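Local coordinates for Serine/threonine-protein acetyltransferase HopZ1a (Pseudomonas syringae pv. syringae, PDB 5KLP), which transfers acetyl groups from acetyl-CoA to serine and threonine residues of host proteins, with inositol hexakisphosphate as cofactor, impairing the microtubule network and immunity of the host, at residues 91-95 with 160-165; 217-221 with 247-251; 253-258 with 276-281. The protein carries 10 engineered substitutions. All coordinates share one frame. Numbering follows the deposited sequence.

Interaction 1 (91-95 with 160-165). Engineered in segment 91-95: Tyr92 (natural residue Lys), Tyr93 (natural residue Glu).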
# COMPACT_ATOMS: atom_id res chain seq x y z
N HIS A 91 -8.51 -12.34 -3.53
CA HIS A 91 -9.56 -11.32 -3.56
C HIS A 91 -10.96 -11.94 -3.53
O HIS A 91 -11.94 -11.27 -3.21
CB HIS A 91 -9.42 -10.41 -4.80
CG HIS A 91 -9.75 -11.06 -6.10
ND1 HIS A 91 -8.79 -11.47 -7.00
CD2 HIS A 91 -10.95 -11.36 -6.67
CE1 HIS A 91 -9.37 -12.00 -8.06
NE2 HIS A 91 -10.68 -11.95 -7.89
N TYR A 92 -11.05 -13.23 -3.83
CA TYR A 92 -12.28 -13.99 -3.65
C TYR A 92 -12.88 -13.78 -2.25
O TYR A 92 -14.10 -13.64 -2.10
CB TYR A 92 -11.99 -15.47 -3.89
CG TYR A 92 -13.15 -16.42 -3.71
CD1 TYR A 92 -13.56 -16.82 -2.45
CD2 TYR A 92 -13.79 -16.98 -4.82
CE1 TYR A 92 -14.61 -17.72 -2.28
CE2 TYR A 92 -14.83 -17.89 -4.66
CZ TYR A 92 -15.23 -18.25 -3.39
OH TYR A 92 -16.26 -19.16 -3.22
N TYR A 93 -12.01 -13.76 -1.23
CA TYR A 93 -12.47 -13.63 0.15
C TYR A 93 -12.82 -12.19 0.51
O TYR A 93 -13.59 -11.95 1.44
CB TYR A 93 -11.42 -14.19 1.12
CG TYR A 93 -11.22 -15.69 0.95
CD1 TYR A 93 -12.22 -16.58 1.30
CD2 TYR A 93 -10.04 -16.20 0.42
CE1 TYR A 93 -12.05 -17.94 1.15
CE2 TYR A 93 -9.85 -17.56 0.27
CZ TYR A 93 -10.87 -18.43 0.62
OH TYR A 93 -10.70 -19.78 0.46
N LEU A 94 -12.28 -11.24 -0.25
CA LEU A 94 -12.73 -9.86 -0.16
C LEU A 94 -14.19 -9.79 -0.58
O LEU A 94 -15.02 -9.18 0.09
CB LEU A 94 -11.89 -8.94 -1.04
CG LEU A 94 -12.39 -7.50 -1.20
CD1 LEU A 94 -12.48 -6.79 0.14
CD2 LEU A 94 -11.47 -6.74 -2.14
N ILE A 95 -14.50 -10.46 -1.69
CA ILE A 95 -15.87 -10.44 -2.18
C ILE A 95 -16.83 -11.06 -1.18
O ILE A 95 -17.91 -10.52 -0.90
CB ILE A 95 -15.97 -11.18 -3.52
CG1 ILE A 95 -15.33 -10.33 -4.60
CG2 ILE A 95 -17.43 -11.52 -3.84
CD1 ILE A 95 -15.09 -11.07 -5.89
N LEU A 160 -8.96 -9.32 -13.38
CA LEU A 160 -9.61 -10.46 -12.75
C LEU A 160 -10.40 -10.01 -11.51
O LEU A 160 -11.55 -10.38 -11.33
CB LEU A 160 -8.57 -11.54 -12.38
CG LEU A 160 -9.11 -12.82 -11.72
CD1 LEU A 160 -10.11 -13.54 -12.65
CD2 LEU A 160 -7.98 -13.77 -11.34
N THR A 161 -9.77 -9.20 -10.66
CA THR A 161 -10.44 -8.66 -9.48
C THR A 161 -11.69 -7.87 -9.86
O THR A 161 -12.77 -8.08 -9.29
CB THR A 161 -9.48 -7.75 -8.68
OG1 THR A 161 -8.32 -8.51 -8.34
CG2 THR A 161 -10.13 -7.22 -7.40
N LEU A 162 -11.56 -6.99 -10.84
CA LEU A 162 -12.70 -6.19 -11.30
C LEU A 162 -13.81 -7.09 -11.85
O LEU A 162 -15.00 -6.87 -11.59
CB LEU A 162 -12.25 -5.18 -12.37
CG LEU A 162 -11.27 -4.10 -11.91
CD1 LEU A 162 -10.82 -3.25 -13.09
CD2 LEU A 162 -11.91 -3.22 -10.85
N GLU A 163 -13.41 -8.09 -12.61
CA GLU A 163 -14.39 -8.99 -13.21
C GLU A 163 -15.18 -9.71 -12.12
O GLU A 163 -16.42 -9.82 -12.19
CB GLU A 163 -13.69 -10.00 -14.12
CG GLU A 163 -14.61 -10.97 -14.80
CD GLU A 163 -13.85 -12.08 -15.48
OE1 GLU A 163 -13.03 -12.74 -14.81
OE2 GLU A 163 -14.07 -12.31 -16.69
N ASP A 164 -14.47 -10.21 -11.12
CA ASP A 164 -15.11 -10.93 -10.04
C ASP A 164 -16.00 -10.00 -9.21
O ASP A 164 -17.11 -10.36 -8.86
CB ASP A 164 -14.05 -11.62 -9.16
CG ASP A 164 -13.38 -12.81 -9.87
OD1 ASP A 164 -14.05 -13.45 -10.71
OD2 ASP A 164 -12.20 -13.12 -9.58
N LEU A 165 -15.52 -8.79 -8.93
CA LEU A 165 -16.32 -7.80 -8.22
C LEU A 165 -17.64 -7.56 -8.95
O LEU A 165 -18.72 -7.60 -8.35
CB LEU A 165 -15.54 -6.49 -8.07
CG LEU A 165 -14.51 -6.45 -6.94
CD1 LEU A 165 -13.56 -5.27 -7.09
CD2 LEU A 165 -15.23 -6.34 -5.60
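A His-carboxylate hydrogen bond joins two neighbouring helices, 91-98 and 153-167, that run nearly side by side: the short axes of 91-95 and 160-165 come within 10.2 Å and their N-to-C directions differ by 26°. The register advances one helical turn on both sides, with His91 CA 6.5 Å from Thr161 CA and Ile95 CA 6.6 Å from Leu165 CA. His91 NE2 donates to Asp164 OD2 at 2.6 Å with an N-H...acceptor angle of 166°, so the bond is short and almost straight. One face of the same ring lies over Thr161: Thr161 CA is 3.8 Å from the His91 ring centroid and 14° off the ring normal, a CH-pi contact, while Leu160 CG reaches the ring edge 3.8 Å from His91 CE1. A turn further on, the contact becomes apolar. Ile95 CD1 packs 3.5 Å from Asp164 CB, and Ile95 CG1 lies 4.1 Å from Leu165 CD2. The Leu94 side chain packs on Phe106, Ala108 and Phe110 of strand 105-110. The catalytic residues are His123, Glu143 and Cys189; the His91-Asp164 pair is not one of them and joins two helices, although the Thr161 side chain is about 9 Å from that of Glu143. Near-parallel helices, each linking two adjacent parallel strands of one mixed sheet, are typical of beta-alpha-beta crossovers packed on a common sheet face.

Interaction 2 (217-221 with 247-251)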
# COMPACT_ATOMS: atom_id res chain seq x y z
N GLY A 217 -20.44 7.39 -8.71
CA GLY A 217 -19.76 6.95 -9.91
C GLY A 217 -18.68 7.89 -10.38
O GLY A 217 -18.38 7.94 -11.57
N THR A 218 -18.08 8.65 -9.46
CA THR A 218 -17.07 9.60 -9.87
C THR A 218 -15.83 9.58 -8.97
O THR A 218 -15.91 9.30 -7.78
CB THR A 218 -17.66 11.04 -9.93
OG1 THR A 218 -16.70 11.94 -10.49
CG2 THR A 218 -18.07 11.52 -8.54
N LEU A 219 -14.69 9.89 -9.57
CA LEU A 219 -13.40 10.01 -8.88
C LEU A 219 -12.75 11.35 -9.21
O LEU A 219 -12.51 11.67 -10.38
CB LEU A 219 -12.47 8.86 -9.27
CG LEU A 219 -11.04 8.94 -8.69
CD1 LEU A 219 -11.06 8.79 -7.16
CD2 LEU A 219 -10.10 7.91 -9.33
N SER A 220 -12.46 12.13 -8.18
CA SER A 220 -11.91 13.46 -8.40
C SER A 220 -10.56 13.37 -9.14
O SER A 220 -9.78 12.44 -8.93
CB SER A 220 -11.76 14.21 -7.08
OG SER A 220 -11.07 15.44 -7.26
N THR A 221 -10.36 14.34 -10.04
CA THR A 221 -9.15 14.53 -10.86
C THR A 221 -8.97 13.49 -11.96
O THR A 221 -8.03 13.58 -12.76
CB THR A 221 -7.83 14.52 -10.01
OG1 THR A 221 -7.49 13.17 -9.65
CG2 THR A 221 -7.96 15.39 -8.76
N ALA A 247 -14.58 1.07 -14.08
CA ALA A 247 -13.63 1.24 -13.00
C ALA A 247 -12.82 2.52 -13.18
O ALA A 247 -12.48 2.88 -14.30
CB ALA A 247 -12.70 0.03 -12.89
N HIS A 248 -12.55 3.21 -12.08
CA HIS A 248 -11.77 4.43 -12.13
C HIS A 248 -10.31 4.18 -11.82
O HIS A 248 -9.94 3.18 -11.19
CB HIS A 248 -12.33 5.47 -11.15
CG HIS A 248 -13.80 5.68 -11.28
ND1 HIS A 248 -14.35 6.55 -12.20
CD2 HIS A 248 -14.84 5.13 -10.61
CE1 HIS A 248 -15.67 6.53 -12.09
NE2 HIS A 248 -15.99 5.68 -11.13
N ALA A 249 -9.47 5.12 -12.25
CA ALA A 249 -8.06 5.07 -11.93
C ALA A 249 -7.47 6.47 -11.87
O ALA A 249 -7.89 7.36 -12.61
CB ALA A 249 -7.32 4.20 -12.95
N ALA A 250 -6.49 6.65 -11.01
CA ALA A 250 -5.79 7.92 -10.91
C ALA A 250 -4.40 7.70 -10.33
O ALA A 250 -4.10 6.64 -9.77
CB ALA A 250 -6.57 8.91 -10.04
N PHE A 251 -3.56 8.71 -10.50
CA PHE A 251 -2.23 8.68 -9.94
C PHE A 251 -2.27 9.12 -8.50
O PHE A 251 -2.99 10.07 -8.15
CB PHE A 251 -1.29 9.56 -10.76
CG PHE A 251 0.10 9.61 -10.22
CD1 PHE A 251 0.89 8.47 -10.23
CD2 PHE A 251 0.63 10.78 -9.72
CE1 PHE A 251 2.18 8.51 -9.74
CE2 PHE A 251 1.92 10.83 -9.23
CZ PHE A 251 2.69 9.69 -9.24
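Residues 217-221 run alongside edge strand 248-251 without extending its sheet: the directions of the touching parts differ by only 15°, yet Leu219 CA is 6.7 Å from His248 CA and Thr221 CA is 7.4 Å from Ala250 CA, and no hydrogen bond crosses. Side chains fill the gap. His248 and Ala250 point toward the loop, whereas Ala249 points away. His248, with chi1 in the m well (-50°) and chi2 at -85°, turns one ring face to the backbone at Thr218 C and Leu219 N. Its edge meets Gly217 O, 3.1 Å from His248 CE1. The ring nitrogens are engaged elsewhere, ND1 with Glu222 and NE2 with the Ser173 carbonyl; the carboxylate of Glu222 also takes the Ala249 NH. Leu219, in the tp rotamer (175°, 66°), brings CD2 to 3.8 Å from His248 CB and 3.7 Å from Ala250 CB, so one methyl fits between the two inward-facing residues of the strand. Thr221 is at the N-cap position with positive phi (72°); its p rotamer turns OG1 back to Ser220 O at 2.5 Å, and this hydroxyl makes no capping bond. Gly217, also at positive phi (71°), is the C-prime residue of a Schellman motif ending helix 204-215, with its NH bonded to Leu214 O. That helix touches the Leu219 and His248 side chains, while Ala247 meets Leu162 of helix 153-167. The two helices lie on opposite faces of the sheet at strand 248-251, as in a three-layer alpha/beta/alpha sandwich, with 217-221 the link out of the helix on one face.

Interaction 3 (253-258 with 276-281); sequences ADVLPV and RPDGRM
The side chain of Met281, present as selenomethionine, overlaps Ala253 and Val258: Met281 SE is 4.1 Å from Ala253 CB and 4.1 Å from Val258 CB, and Met281 CE lies 3.3 Å from Leu256 O. Its chi1 and chi2 are both m (-59°, -68°), with chi3 near 112°. The nearest CA pair is Val258-Met281, at 5.1 Å. Residues 253-255 form a weakly bonded helical turn (Ala253 -62/-24, Asp254 -75/-28, Val255 -129/-9); Leu256 (-115/156) and Pro257 (-71/163) are extended, and Val258 (-59/-22) bends again, its CA-to-CB bond pointing toward 276-281 with chi1 p (65°). In 276-281, Arg276 to Gly279 make a type I beta turn, with Pro277 at -53/-36, Asp278 at -72/-9 and Gly279 N bonded to Arg276 O at 3.0 Å. Gly279, its fourth residue, has positive phi (64/7). Asp278 adds an Asx turn, its OD1 accepting from Arg280 N at 3.2 Å. This turn presents two arginines to the helical end in a four-residue salt-bridge network. Arg276 (m, t, p, chi4 -99°) makes salt bridges from NH2 to Asp254 OD1 at 2.5 Å, where the hydrogen bond is weak, and from NH1 to Asp278 OD1 at 2.8 Å; Asp254 OD2 pairs with Arg228. Arg280 (m, t, p, chi4 -104°) directs NH1 to Ala253 O at 2.6 Å, holds Asp278 OD2 at 3.0 Å from the same NH1, and adds a weak bond from NH2 to Ala253 O at 2.8 Å. The Val258 side chain is about 9 Å from the bound inositol hexakisphosphate. One water accepts from Val258 N at 2.8 Å and donates to Arg280 O at 3.2 Å.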
# COMPACT_ATOMS: atom_id res chain seq x y z
N ALA A 253 -0.41 10.79 -6.24
CA ALA A 253 -0.15 12.15 -5.79
C ALA A 253 -1.30 13.10 -6.07
O ALA A 253 -1.44 14.12 -5.39
CB ALA A 253 1.13 12.69 -6.43
N ASP A 254 -2.13 12.78 -7.06
CA ASP A 254 -3.26 13.65 -7.41
C ASP A 254 -4.42 13.56 -6.43
O ASP A 254 -5.15 14.53 -6.26
CB ASP A 254 -3.77 13.33 -8.82
CG ASP A 254 -2.82 13.82 -9.90
OD1 ASP A 254 -2.15 14.85 -9.67
OD2 ASP A 254 -2.73 13.18 -10.96
N VAL A 255 -4.59 12.41 -5.77
CA VAL A 255 -5.78 12.19 -4.95
C VAL A 255 -5.52 11.72 -3.52
O VAL A 255 -6.45 11.65 -2.72
CB VAL A 255 -6.72 11.17 -5.63
CG1 VAL A 255 -7.21 11.69 -6.97
CG2 VAL A 255 -6.02 9.83 -5.80
N LEU A 256 -4.28 11.38 -3.20
CA LEU A 256 -3.93 10.88 -1.87
C LEU A 256 -2.98 11.86 -1.18
O LEU A 256 -2.28 12.61 -1.85
CB LEU A 256 -3.27 9.50 -1.96
CG LEU A 256 -4.09 8.37 -2.58
CD1 LEU A 256 -3.25 7.09 -2.65
CD2 LEU A 256 -5.37 8.15 -1.78
N PRO A 257 -2.95 11.85 0.16
CA PRO A 257 -2.03 12.71 0.91
C PRO A 257 -0.57 12.27 0.78
O PRO A 257 -0.30 11.13 0.39
CB PRO A 257 -2.49 12.55 2.36
CG PRO A 257 -3.77 11.81 2.32
CD PRO A 257 -3.81 11.06 1.05
N VAL A 258 0.35 13.16 1.14
CA VAL A 258 1.78 12.90 1.00
C VAL A 258 2.23 11.67 1.80
O VAL A 258 3.24 11.04 1.49
CB VAL A 258 2.61 14.15 1.43
CG1 VAL A 258 2.43 14.43 2.92
CG2 VAL A 258 4.08 13.99 1.04
N ARG A 276 5.44 19.92 -7.79
CA ARG A 276 4.07 20.07 -8.24
C ARG A 276 3.48 21.39 -7.74
O ARG A 276 3.61 21.72 -6.56
CB ARG A 276 3.21 18.87 -7.79
CG ARG A 276 3.67 17.54 -8.41
CD ARG A 276 2.99 16.32 -7.78
NE ARG A 276 1.66 16.11 -8.34
CZ ARG A 276 0.55 16.50 -7.73
NH1 ARG A 276 0.63 17.11 -6.55
NH2 ARG A 276 -0.64 16.30 -8.29
N PRO A 277 2.87 22.15 -8.65
CA PRO A 277 2.28 23.47 -8.40
C PRO A 277 1.30 23.51 -7.24
O PRO A 277 1.26 24.51 -6.53
CB PRO A 277 1.56 23.78 -9.72
CG PRO A 277 2.32 23.03 -10.74
CD PRO A 277 2.76 21.75 -10.06
N ASP A 278 0.53 22.44 -7.05
CA ASP A 278 -0.48 22.44 -5.99
C ASP A 278 0.15 22.35 -4.60
O ASP A 278 -0.53 22.50 -3.60
CB ASP A 278 -1.48 21.30 -6.20
CG ASP A 278 -0.84 19.92 -6.12
OD1 ASP A 278 0.40 19.82 -5.99
OD2 ASP A 278 -1.58 18.91 -6.20
N GLY A 279 1.46 22.11 -4.55
CA GLY A 279 2.21 22.05 -3.31
C GLY A 279 1.81 20.93 -2.36
O GLY A 279 2.29 20.87 -1.22
N ARG A 280 0.94 20.03 -2.80
CA ARG A 280 0.38 19.04 -1.89
C ARG A 280 1.40 18.02 -1.41
O ARG A 280 1.24 17.42 -0.34
CB ARG A 280 -0.80 18.34 -2.55
CG ARG A 280 -2.10 19.16 -2.45
CD ARG A 280 -3.28 18.49 -3.16
NE ARG A 280 -3.40 17.08 -2.83
CZ ARG A 280 -3.03 16.09 -3.65
NH1 ARG A 280 -2.53 16.38 -4.84
NH2 ARG A 280 -3.17 14.83 -3.27
N MSE A 281 2.47 17.81 -2.18
CA MSE A 281 3.49 16.84 -1.81
C MSE A 281 4.70 17.51 -1.15
O MSE A 281 5.69 16.85 -0.87
CB MSE A 281 3.95 16.06 -3.04
CG MSE A 281 2.87 15.28 -3.76
SE MSE A 281 2.19 13.79 -2.67
CE MSE A 281 0.39 14.50 -2.34
O HOH W 1 -0.76 15.74 1.51

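The contacts follow one another along the chain, each closing before the next opens, and all belong to the YopJ-type acetyltransferase domain. Interaction 1 and interaction 2 have centres 19 Å apart and touch where Leu162 of helix 153-167 packs on Ala247, just before edge strand 248-251, with Leu162 CD1 3.8 Å from Ala247 CB. Interactions 2 and 3 are closer, 15 Å between centres, and continuous: strand 248-251 leads into helix 252-255, and Thr221 OG1 packs 3.1 Å from Val255 CG1. Interactions 1 and 3 do not touch; their nearest atoms are about 15 Å apart. Together they trace a path from helices on the mixed sheet, over its edge strand, to the polypeptide leading toward the inositol hexakisphosphate site.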